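PDB 4HH8: butyrophilin subfamily 1 member A1, which probably takes part in the secretion of milk-fat droplets and probably inhibits the proliferation and cytokine secretion of activated T cells. Local coordinates for residues P14-P20 with N117-V123; N41-K45 with I88-S92; M47-R53 with Y108-Q114; Y77-S82 with V95-K101. The protein carries 1 engineered substitution. One frame throughout, in Å; residues are numbered along the deposited sequence.

Overall arrangement
All four contacts lie in the N-terminal V-type immunoglobulin domain, the first of two in this extracellular part of butyrophilin. Contact 3 pairs strands 48-52 and 106-114 inside one sheet, and contact 1, whose centre is about 8 Å away, adds the next strand, 117-128, and sets strand 16-18 of the other sheet beside it. Contact 4 joins strands 81-85 and 92-97 of that other sheet, its centre about 21 Å from that of contact 1. Contact 2 links two loops about 22 Å from contact 4, centre to centre. Along the chain, contact 1 brackets the other three and contact 4 falls within contact 3, so residues distant in sequence close one sandwich.

Contact 1: residues P14-P20 with N117-V123; sequences PFDVIGP and NYEEAIV
Phe-15 lays the outer end of its ring against strand 117-123: CZ comes 3.4 Å from Asn-117 O, which sits at the ring edge near its plane, and Phe-15 CE1 reaches Glu-119 CB at 3.7 Å. Val-17 divides its branches, CG1 meeting Ala-121 CB at 3.7 Å while CG2 lies 3.5 Å from Glu-119 O. Asp-16 OD1 faces Glu-119 OE1, an approach of two acceptors that is likely to be repulsive if both are ionised. Further on, Pro-20 CG touches Val-123 CG1 at 3.6 Å, the two side chains crossing at about a right angle. This is a seam between the sheets of a V-type immunoglobulin sandwich. The strand axes run 11° from parallel and approach to 5.5 Å, yet no direct hydrogen bond spans them; one water donates to both Val-17 O and Glu-120 O. Glu-119 bends at chi2 (62°), and this bend brings OE2 back to accept a nearly straight bond (170°) from Glu-120 N. Asp-16 and Ile-18 bond through their backbones to Ser-39 and Arg-37 of one sheet, whereas Glu-119, Ala-121 and Val-123 pair with strand 106-114 of the other.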
# COMPACT_ATOMS: atom_id res chain seq x y z
N PRO A 14 18.12 -16.18 24.71
CA PRO A 14 19.46 -15.68 24.42
C PRO A 14 19.58 -14.96 23.05
O PRO A 14 20.65 -14.87 22.49
CB PRO A 14 20.30 -16.96 24.44
CG PRO A 14 19.34 -18.06 24.02
CD PRO A 14 18.00 -17.65 24.52
N PHE A 15 18.47 -14.43 22.54
CA PHE A 15 18.45 -13.70 21.28
C PHE A 15 17.25 -12.79 21.22
O PHE A 15 16.26 -13.02 21.92
CB PHE A 15 18.39 -14.67 20.08
CG PHE A 15 17.18 -15.57 20.07
CD1 PHE A 15 15.94 -15.11 19.62
CD2 PHE A 15 17.28 -16.90 20.46
CE1 PHE A 15 14.82 -15.95 19.58
CE2 PHE A 15 16.16 -17.76 20.42
CZ PHE A 15 14.93 -17.28 19.98
N ASP A 16 17.34 -11.76 20.39
CA ASP A 16 16.15 -10.98 20.04
C ASP A 16 15.87 -11.02 18.55
O ASP A 16 16.71 -11.42 17.72
CB ASP A 16 16.23 -9.52 20.55
CG ASP A 16 16.31 -9.43 22.08
OD1 ASP A 16 15.36 -9.90 22.78
OD2 ASP A 16 17.34 -8.90 22.60
N VAL A 17 14.66 -10.60 18.22
CA VAL A 17 14.16 -10.56 16.87
C VAL A 17 13.83 -9.10 16.61
O VAL A 17 13.05 -8.52 17.33
CB VAL A 17 12.89 -11.43 16.72
CG1 VAL A 17 12.20 -11.13 15.39
CG2 VAL A 17 13.23 -12.87 16.81
N ILE A 18 14.44 -8.53 15.58
CA ILE A 18 14.25 -7.14 15.23
C ILE A 18 13.47 -6.99 13.92
O ILE A 18 13.82 -7.60 12.93
CB ILE A 18 15.62 -6.43 15.04
CG1 ILE A 18 16.60 -6.82 16.15
CG2 ILE A 18 15.44 -4.90 15.05
CD1 ILE A 18 18.00 -6.26 15.96
N GLY A 19 12.44 -6.15 13.91
CA GLY A 19 11.75 -5.83 12.66
C GLY A 19 12.36 -4.62 11.97
O GLY A 19 13.27 -4.00 12.51
N PRO A 20 11.89 -4.27 10.76
CA PRO A 20 12.52 -3.11 10.09
C PRO A 20 12.26 -1.77 10.79
O PRO A 20 11.24 -1.63 11.49
CB PRO A 20 11.88 -3.10 8.69
CG PRO A 20 11.04 -4.39 8.60
CD PRO A 20 10.77 -4.85 9.99
N ASN A 117 13.05 -21.26 23.63
CA ASN A 117 13.33 -19.84 23.45
C ASN A 117 12.63 -19.29 22.20
O ASN A 117 12.86 -19.77 21.08
CB ASN A 117 14.84 -19.59 23.33
CG ASN A 117 15.66 -20.26 24.44
OD1 ASN A 117 15.38 -20.12 25.62
ND2 ASN A 117 16.71 -20.96 24.04
N TYR A 118 11.77 -18.30 22.39
CA TYR A 118 11.15 -17.62 21.28
C TYR A 118 11.20 -16.11 21.48
O TYR A 118 11.28 -15.63 22.61
CB TYR A 118 9.70 -18.07 21.10
CG TYR A 118 8.85 -17.96 22.35
CD1 TYR A 118 8.02 -16.85 22.58
CD2 TYR A 118 8.88 -18.97 23.32
CE1 TYR A 118 7.24 -16.75 23.76
CE2 TYR A 118 8.12 -18.89 24.50
CZ TYR A 118 7.30 -17.78 24.71
OH TYR A 118 6.55 -17.74 25.87
N GLU A 119 11.17 -15.39 20.36
CA GLU A 119 11.04 -13.94 20.36
C GLU A 119 10.34 -13.50 19.07
O GLU A 119 10.25 -14.27 18.11
CB GLU A 119 12.41 -13.26 20.51
CG GLU A 119 12.35 -11.73 20.60
CD GLU A 119 11.57 -11.22 21.80
OE1 GLU A 119 12.15 -11.22 22.91
OE2 GLU A 119 10.38 -10.82 21.64
N GLU A 120 9.82 -12.28 19.07
CA GLU A 120 9.10 -11.74 17.92
C GLU A 120 9.20 -10.22 17.72
O GLU A 120 9.60 -9.45 18.61
CB GLU A 120 7.64 -12.19 17.95
CG GLU A 120 6.88 -11.60 19.12
CD GLU A 120 5.44 -12.01 19.11
OE1 GLU A 120 5.15 -13.16 19.51
OE2 GLU A 120 4.60 -11.18 18.71
N ALA A 121 8.83 -9.81 16.51
CA ALA A 121 8.86 -8.41 16.12
C ALA A 121 7.72 -8.16 15.19
O ALA A 121 6.96 -9.06 14.88
CB ALA A 121 10.18 -8.06 15.46
N ILE A 122 7.62 -6.92 14.73
CA ILE A 122 6.49 -6.43 13.96
C ILE A 122 7.03 -5.92 12.65
O ILE A 122 8.06 -5.26 12.65
CB ILE A 122 5.78 -5.29 14.75
CG1 ILE A 122 5.03 -5.88 15.95
CG2 ILE A 122 4.81 -4.46 13.87
CD1 ILE A 122 4.56 -4.86 16.97
N VAL A 123 6.38 -6.27 11.55
CA VAL A 123 6.65 -5.65 10.24
C VAL A 123 5.34 -5.07 9.71
O VAL A 123 4.28 -5.72 9.78
CB VAL A 123 7.18 -6.66 9.20
CG1 VAL A 123 7.85 -5.94 7.99
CG2 VAL A 123 8.14 -7.62 9.81
O HOH W 1 11.59 -8.02 19.81

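Contact 2: residues N41-K45 with I88-S92; sequences NVSAK and IAEGS
Ala-44 N donates to Ile-88 O at 2.9 Å in an almost straight bond (178°), with the donor tilted 24° from the carbonyl plane. Gly-91 N grips the same Ile-88 O at 2.8 Å from the opposite face, so one carbonyl closes its own turn and holds the neighbouring loop. Val-42 O lies 3.0 Å from Gly-91 CA, and a CB on Gly-91 would probably crowd that oxygen. Ser-43 holds OG anti to its own N (chi1 178°), a setting that lets Ser-43 OG accept from Lys-45 N at 3.0 Å and form an ST turn. Of the side chains, Ile-88 carries most: its CG2 meets Lys-45 CG at 3.7 Å and its CG1 faces Ala-44 CB at 4.0 Å. Replacing Ile-88 by an alanine would probably leave the aliphatic part of Lys-45 without its partner and open a gap beside Ala-44. Asn-41, an experimentally established N-glycosylation site whose sugar is absent here, brings CB against Glu-90 O. Such packing joins the loop between strands 32-39 and 48-52, the BC loop of a V-type domain, to the DE loop between strands 81-85 and 92-97.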
# COMPACT_ATOMS: atom_id res chain seq x y z
N ASN A 41 23.69 -11.52 15.49
CA ASN A 41 23.59 -12.05 14.14
C ASN A 41 24.04 -13.52 14.03
O ASN A 41 24.97 -13.86 13.30
CB ASN A 41 24.34 -11.14 13.17
CG ASN A 41 25.76 -10.88 13.59
OD1 ASN A 41 26.09 -10.87 14.79
ND2 ASN A 41 26.63 -10.69 12.62
N VAL A 42 23.34 -14.38 14.76
CA VAL A 42 23.62 -15.81 14.71
C VAL A 42 22.73 -16.53 13.69
O VAL A 42 21.71 -16.01 13.30
CB VAL A 42 23.50 -16.45 16.14
CG1 VAL A 42 24.65 -15.96 17.02
CG2 VAL A 42 22.13 -16.17 16.80
N SER A 43 23.14 -17.71 13.24
CA SER A 43 22.35 -18.48 12.27
C SER A 43 20.93 -18.74 12.72
O SER A 43 20.69 -19.08 13.86
CB SER A 43 22.96 -19.83 11.97
OG SER A 43 22.11 -20.52 11.05
N ALA A 44 19.98 -18.56 11.81
CA ALA A 44 18.59 -18.92 12.07
C ALA A 44 18.20 -20.27 11.40
O ALA A 44 17.03 -20.66 11.52
CB ALA A 44 17.62 -17.77 11.65
N LYS A 45 19.14 -20.94 10.73
CA LYS A 45 18.87 -22.25 10.03
C LYS A 45 18.30 -23.28 10.98
O LYS A 45 18.90 -23.54 12.01
CB LYS A 45 20.14 -22.85 9.41
CG LYS A 45 20.66 -22.11 8.18
CD LYS A 45 21.71 -22.92 7.42
CE LYS A 45 22.66 -21.99 6.67
NZ LYS A 45 23.98 -22.64 6.41
N ILE A 88 20.38 -16.27 5.85
CA ILE A 88 19.88 -16.98 7.03
C ILE A 88 20.99 -17.37 8.01
O ILE A 88 20.78 -17.39 9.24
CB ILE A 88 19.01 -18.21 6.63
CG1 ILE A 88 18.20 -18.72 7.83
CG2 ILE A 88 19.86 -19.31 5.87
CD1 ILE A 88 17.25 -19.90 7.44
N ALA A 89 22.17 -17.65 7.49
CA ALA A 89 23.28 -18.05 8.34
C ALA A 89 23.75 -16.93 9.26
O ALA A 89 24.48 -17.18 10.23
CB ALA A 89 24.45 -18.57 7.52
N GLU A 90 23.35 -15.70 8.98
CA GLU A 90 23.62 -14.63 9.93
C GLU A 90 22.34 -14.12 10.59
O GLU A 90 22.36 -13.09 11.30
CB GLU A 90 24.44 -13.50 9.30
CG GLU A 90 23.69 -12.61 8.33
CD GLU A 90 24.59 -11.50 7.77
OE1 GLU A 90 24.92 -10.57 8.55
OE2 GLU A 90 24.98 -11.58 6.57
N GLY A 91 21.24 -14.84 10.39
CA GLY A 91 20.04 -14.59 11.18
C GLY A 91 19.03 -13.69 10.50
O GLY A 91 18.02 -13.34 11.08
N SER A 92 19.29 -13.35 9.25
CA SER A 92 18.47 -12.43 8.48
C SER A 92 17.69 -13.15 7.38
O SER A 92 18.29 -13.82 6.52
CB SER A 92 19.35 -11.34 7.88
OG SER A 92 18.55 -10.27 7.40

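Contact 3: residues M47-R53 with Y108-Q114; sequences MELRWFR and YRCFFRQ
Strands 48-52 and 108-114 form an antiparallel ladder in one sheet of the V-type sandwich, the C-F pairing of the immunoglobulin fold, their axes 4.7 Å apart at closest. Six backbone bonds support it, two at each of the pairs Glu-48/Arg-113, Arg-50/Phe-111 and Phe-52/Arg-109. On the core face, Cys-110 CB stands over one face of the Trp-51 ring, 3.7 Å from CE2, and its sulfur continues into the disulfide with Cys-36: the tryptophan packed against the disulfide that is characteristic of immunoglobulin domains. Beside it Leu-49 CD2 lies over the Phe-112 ring, 3.5 Å from CD1, while SE of Met-47, present as selenomethionine, meets that ring at its edge. On the other face Phe-52 CG lies between its backbone N and carbonyl carbon (chi1 65°), which carries the ring over to Arg-109 CB, 3.6 Å from CZ. At the strand end Arg-53 CG rests on the face of Tyr-108, 3.6 Å from CE1. With an alanine in place of Arg-53, that face is likely to lose its cover and Ser-103 O the bond from NH2. Tyr-108 OH bonds to Asp-104 O, as in the tyrosine corner of Greek-key proteins, so apolar stacking and backbone acceptors together fix both groups.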
# COMPACT_ATOMS: atom_id res chain seq x y z
N MSE A 47 15.44 -23.14 12.71
CA MSE A 47 14.55 -22.57 13.70
C MSE A 47 13.13 -22.60 13.18
O MSE A 47 12.91 -22.71 12.00
CB MSE A 47 14.93 -21.11 13.96
CG MSE A 47 16.16 -20.95 14.80
SE MSE A 47 16.31 -19.10 15.43
CE MSE A 47 15.04 -19.04 16.88
N GLU A 48 12.16 -22.50 14.07
CA GLU A 48 10.82 -22.24 13.62
C GLU A 48 10.71 -20.76 13.29
O GLU A 48 10.91 -19.91 14.17
CB GLU A 48 9.76 -22.64 14.66
CG GLU A 48 8.32 -22.21 14.28
CD GLU A 48 7.29 -22.49 15.37
OE1 GLU A 48 7.38 -23.56 16.01
OE2 GLU A 48 6.38 -21.65 15.60
N LEU A 49 10.40 -20.48 12.03
CA LEU A 49 10.15 -19.15 11.48
C LEU A 49 8.67 -19.03 11.14
O LEU A 49 8.20 -19.76 10.28
CB LEU A 49 10.96 -18.93 10.20
CG LEU A 49 12.47 -19.25 10.30
CD1 LEU A 49 13.15 -19.19 8.96
CD2 LEU A 49 13.22 -18.36 11.32
N ARG A 50 7.93 -18.15 11.81
CA ARG A 50 6.50 -18.00 11.58
C ARG A 50 6.14 -16.55 11.30
O ARG A 50 6.44 -15.67 12.11
CB ARG A 50 5.71 -18.46 12.81
CG ARG A 50 4.19 -18.38 12.64
CD ARG A 50 3.40 -18.65 13.94
NE ARG A 50 3.60 -20.03 14.37
CZ ARG A 50 2.79 -21.05 14.12
NH1 ARG A 50 1.65 -20.89 13.44
NH2 ARG A 50 3.12 -22.26 14.55
N TRP A 51 5.52 -16.27 10.17
CA TRP A 51 4.92 -14.94 9.98
C TRP A 51 3.42 -15.09 10.11
O TRP A 51 2.84 -16.06 9.61
CB TRP A 51 5.28 -14.37 8.61
CG TRP A 51 6.56 -13.61 8.55
CD1 TRP A 51 6.69 -12.28 8.41
CD2 TRP A 51 7.88 -14.15 8.58
NE1 TRP A 51 8.01 -11.94 8.35
CE2 TRP A 51 8.77 -13.07 8.45
CE3 TRP A 51 8.40 -15.45 8.63
CZ2 TRP A 51 10.15 -13.22 8.43
CZ3 TRP A 51 9.78 -15.61 8.61
CH2 TRP A 51 10.65 -14.49 8.51
N PHE A 52 2.78 -14.16 10.81
CA PHE A 52 1.33 -14.23 10.97
C PHE A 52 0.74 -12.84 11.08
O PHE A 52 1.47 -11.84 11.25
CB PHE A 52 0.95 -15.13 12.16
CG PHE A 52 1.39 -14.61 13.52
CD1 PHE A 52 0.51 -13.86 14.31
CD2 PHE A 52 2.66 -14.88 14.01
CE1 PHE A 52 0.88 -13.39 15.55
CE2 PHE A 52 3.06 -14.43 15.25
CZ PHE A 52 2.15 -13.68 16.04
N ARG A 53 -0.58 -12.77 11.00
CA ARG A 53 -1.26 -11.50 11.10
C ARG A 53 -1.98 -11.40 12.43
O ARG A 53 -1.39 -11.02 13.44
CB ARG A 53 -2.16 -11.30 9.89
CG ARG A 53 -1.33 -10.92 8.67
CD ARG A 53 -2.13 -10.68 7.46
NE ARG A 53 -2.67 -9.34 7.40
CZ ARG A 53 -3.33 -8.87 6.34
NH1 ARG A 53 -3.53 -9.65 5.29
NH2 ARG A 53 -3.83 -7.65 6.34
N TYR A 108 2.17 -7.28 10.41
CA TYR A 108 2.54 -8.69 10.45
C TYR A 108 3.43 -8.87 11.65
O TYR A 108 4.09 -7.92 12.08
CB TYR A 108 3.32 -9.07 9.19
CG TYR A 108 2.48 -9.09 7.95
CD1 TYR A 108 2.08 -10.31 7.37
CD2 TYR A 108 2.04 -7.90 7.36
CE1 TYR A 108 1.29 -10.34 6.22
CE2 TYR A 108 1.23 -7.91 6.21
CZ TYR A 108 0.87 -9.13 5.64
OH TYR A 108 0.08 -9.16 4.51
N ARG A 109 3.47 -10.09 12.17
CA ARG A 109 4.41 -10.40 13.22
C ARG A 109 5.34 -11.53 12.77
O ARG A 109 4.91 -12.51 12.18
CB ARG A 109 3.66 -10.76 14.51
CG ARG A 109 2.86 -9.58 15.10
CD ARG A 109 2.58 -9.84 16.58
NE ARG A 109 1.82 -8.79 17.26
CZ ARG A 109 2.34 -7.81 18.01
NH1 ARG A 109 3.66 -7.72 18.18
NH2 ARG A 109 1.54 -6.92 18.59
N CYS A 110 6.63 -11.38 13.06
CA CYS A 110 7.61 -12.43 12.75
C CYS A 110 8.11 -13.07 14.01
O CYS A 110 8.69 -12.40 14.87
CB CYS A 110 8.79 -11.88 11.96
SG CYS A 110 9.62 -10.49 12.81
N PHE A 111 7.92 -14.38 14.09
CA PHE A 111 8.23 -15.16 15.27
C PHE A 111 9.33 -16.19 14.93
O PHE A 111 9.22 -16.91 13.94
CB PHE A 111 6.93 -15.84 15.68
CG PHE A 111 7.03 -16.75 16.85
CD1 PHE A 111 6.93 -16.24 18.16
CD2 PHE A 111 7.12 -18.12 16.67
CE1 PHE A 111 6.97 -17.09 19.25
CE2 PHE A 111 7.17 -18.99 17.75
CZ PHE A 111 7.09 -18.48 19.05
N PHE A 112 10.37 -16.21 15.76
CA PHE A 112 11.52 -17.12 15.65
C PHE A 112 11.53 -17.98 16.90
O PHE A 112 11.53 -17.44 17.99
CB PHE A 112 12.83 -16.35 15.66
CG PHE A 112 13.15 -15.64 14.40
CD1 PHE A 112 14.28 -15.97 13.69
CD2 PHE A 112 12.35 -14.60 13.94
CE1 PHE A 112 14.60 -15.29 12.51
CE2 PHE A 112 12.66 -13.94 12.77
CZ PHE A 112 13.77 -14.27 12.06
N ARG A 113 11.57 -19.31 16.76
CA ARG A 113 11.66 -20.21 17.91
C ARG A 113 12.73 -21.28 17.77
O ARG A 113 12.81 -21.95 16.74
CB ARG A 113 10.32 -20.89 18.22
CG ARG A 113 10.47 -22.18 19.11
CD ARG A 113 9.16 -22.92 19.39
NE ARG A 113 8.34 -22.11 20.27
CZ ARG A 113 7.13 -22.45 20.73
NH1 ARG A 113 6.56 -23.62 20.41
NH2 ARG A 113 6.48 -21.60 21.52
N GLN A 114 13.54 -21.44 18.81
CA GLN A 114 14.42 -22.60 18.98
C GLN A 114 14.11 -23.26 20.33
O GLN A 114 14.34 -22.67 21.38
CB GLN A 114 15.89 -22.21 18.86
CG GLN A 114 16.78 -23.34 18.35
CD GLN A 114 18.23 -22.89 18.15
OE1 GLN A 114 18.88 -22.38 19.09
NE2 GLN A 114 18.74 -23.06 16.93

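Contact 4: residues Y77-S82 with V95-K101; sequences YRGRVS and VRIQEVK
Arg-80 spreads its guanidinium between two side chains of the facing segment: Ile-97 CG2 lies over one face, 3.7 Å from Arg-80 NH2, and Lys-101 CE lies over the opposite one. The aliphatic chain takes CG between backbone N and carbonyl carbon (chi1 49°) and bends at chi3 (-62°), which turns NE and NH2 toward the backbone of 98-99. There NH2 of Arg-80 donates to Gln-98 O at 3.0 Å, with that oxygen 21° out of the guanidinium plane, and makes a weak bond to Glu-99 O; NE adds another weak bond to Gln-98 O. The strongest partner of the group is Asp-104, whose OD2 forms a salt bridge with NH2, consistent with the conserved Arg-Asp salt bridge known from V-type domains.

Backbone pairing accompanies this arrangement. Gln-98 N donates to Arg-80 O at 2.8 Å, and Ser-82 and Arg-96 exchange two bonds as an antiparallel hydrogen-bonded pair of the hairpin of strands 81-85 and 92-97. The Tyr-77 ring offers its edge to Ile-97 CG2 at 4.1 Å, while Val-81 leans its CB toward Val-95 CG1 at 4.2 Å. On the other sheet face Ser-82 OG is 2.7 Å from a water that donates to Arg-96 O.

Arg-80 NH1 and Lys-101 NZ come within 4.1 Å, but the charge of Arg-80 is probably eased by its salt bridge to Asp-104 OD2; the same oxygen takes the backbone N-H of Lys-101. The arginine thus joins the residue before strand 81-85 to the residues just after strand 92-97 and to Asp-104 through one planar cation.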
# COMPACT_ATOMS: atom_id res chain seq x y z
N TYR A 77 -2.74 -17.39 1.62
CA TYR A 77 -1.32 -17.16 1.44
C TYR A 77 -0.59 -18.30 0.76
O TYR A 77 0.41 -18.08 0.11
CB TYR A 77 -0.66 -16.70 2.74
CG TYR A 77 -1.05 -15.27 3.03
CD1 TYR A 77 -0.49 -14.23 2.29
CD2 TYR A 77 -2.03 -14.95 3.98
CE1 TYR A 77 -0.86 -12.91 2.51
CE2 TYR A 77 -2.42 -13.65 4.20
CZ TYR A 77 -1.84 -12.63 3.48
OH TYR A 77 -2.18 -11.32 3.70
N ARG A 78 -1.13 -19.50 0.86
CA ARG A 78 -0.50 -20.69 0.29
C ARG A 78 -0.22 -20.52 -1.15
O ARG A 78 -1.08 -20.10 -1.89
CB ARG A 78 -1.44 -21.88 0.40
CG ARG A 78 -1.10 -22.85 1.48
CD ARG A 78 -2.19 -23.89 1.47
NE ARG A 78 -2.57 -24.26 2.82
CZ ARG A 78 -3.79 -24.66 3.16
NH1 ARG A 78 -4.76 -24.71 2.24
NH2 ARG A 78 -4.04 -25.00 4.43
N GLY A 79 0.99 -20.89 -1.56
CA GLY A 79 1.34 -20.81 -2.97
C GLY A 79 1.78 -19.42 -3.45
O GLY A 79 2.20 -19.29 -4.60
N ARG A 80 1.70 -18.40 -2.59
CA ARG A 80 2.24 -17.07 -2.95
C ARG A 80 3.29 -16.56 -1.94
O ARG A 80 3.74 -15.43 -2.03
CB ARG A 80 1.10 -16.05 -3.16
CG ARG A 80 0.04 -16.02 -2.05
CD ARG A 80 -1.25 -15.20 -2.41
NE ARG A 80 -0.93 -13.81 -2.65
CZ ARG A 80 -1.24 -12.78 -1.86
NH1 ARG A 80 -2.02 -12.91 -0.78
NH2 ARG A 80 -0.82 -11.59 -2.23
N VAL A 81 3.67 -17.42 -0.99
CA VAL A 81 4.66 -17.07 0.04
C VAL A 81 5.88 -17.98 -0.03
O VAL A 81 5.77 -19.16 -0.39
CB VAL A 81 4.09 -17.13 1.48
CG1 VAL A 81 2.98 -16.12 1.67
CG2 VAL A 81 3.59 -18.54 1.82
N SER A 82 7.05 -17.43 0.30
CA SER A 82 8.31 -18.18 0.31
C SER A 82 9.33 -17.46 1.16
O SER A 82 9.27 -16.26 1.33
CB SER A 82 8.87 -18.41 -1.12
OG SER A 82 9.22 -17.19 -1.76
N VAL A 95 10.00 -13.09 4.38
CA VAL A 95 8.96 -13.82 3.67
C VAL A 95 8.65 -12.96 2.48
O VAL A 95 8.39 -11.76 2.65
CB VAL A 95 7.70 -14.05 4.55
CG1 VAL A 95 6.50 -14.52 3.70
CG2 VAL A 95 7.99 -15.12 5.54
N ARG A 96 8.74 -13.55 1.29
CA ARG A 96 8.32 -12.93 0.06
C ARG A 96 6.83 -13.23 -0.18
O ARG A 96 6.42 -14.41 -0.20
CB ARG A 96 9.16 -13.42 -1.12
CG ARG A 96 8.91 -12.59 -2.40
CD ARG A 96 9.89 -12.90 -3.56
NE ARG A 96 9.85 -14.30 -3.97
CZ ARG A 96 9.65 -14.75 -5.22
NH1 ARG A 96 9.47 -13.90 -6.24
NH2 ARG A 96 9.65 -16.06 -5.46
N ILE A 97 6.02 -12.18 -0.29
CA ILE A 97 4.63 -12.34 -0.66
C ILE A 97 4.47 -11.88 -2.10
O ILE A 97 4.76 -10.74 -2.42
CB ILE A 97 3.67 -11.56 0.24
CG1 ILE A 97 3.99 -11.84 1.71
CG2 ILE A 97 2.19 -11.95 -0.08
CD1 ILE A 97 3.15 -11.05 2.67
N GLN A 98 4.03 -12.79 -2.96
CA GLN A 98 3.88 -12.49 -4.38
C GLN A 98 2.54 -11.90 -4.67
O GLN A 98 1.56 -12.18 -3.97
CB GLN A 98 4.05 -13.75 -5.22
CG GLN A 98 5.45 -14.29 -5.16
CD GLN A 98 5.62 -15.52 -6.02
OE1 GLN A 98 4.68 -16.32 -6.20
NE2 GLN A 98 6.83 -15.70 -6.55
N GLU A 99 2.52 -11.06 -5.72
CA GLU A 99 1.29 -10.47 -6.21
C GLU A 99 0.49 -9.80 -5.10
O GLU A 99 -0.65 -10.20 -4.78
CB GLU A 99 0.47 -11.51 -6.99
CG GLU A 99 0.66 -11.35 -8.51
CD GLU A 99 1.12 -12.64 -9.21
OE1 GLU A 99 0.27 -13.54 -9.42
OE2 GLU A 99 2.33 -12.74 -9.58
N VAL A 100 1.11 -8.77 -4.51
CA VAL A 100 0.51 -8.04 -3.39
C VAL A 100 -0.85 -7.45 -3.78
O VAL A 100 -0.99 -6.92 -4.87
CB VAL A 100 1.47 -6.97 -2.86
CG1 VAL A 100 0.71 -5.86 -2.12
CG2 VAL A 100 2.50 -7.63 -1.98
N LYS A 101 -1.84 -7.62 -2.91
CA LYS A 101 -3.11 -6.90 -3.06
C LYS A 101 -3.40 -5.99 -1.87
O LYS A 101 -2.75 -6.08 -0.82
CB LYS A 101 -4.32 -7.82 -3.30
CG LYS A 101 -4.30 -9.24 -2.76
CD LYS A 101 -5.28 -10.10 -3.65
CE LYS A 101 -5.19 -11.59 -3.40
NZ LYS A 101 -5.80 -12.03 -2.09
O HOH W 2 6.91 -16.02 -2.60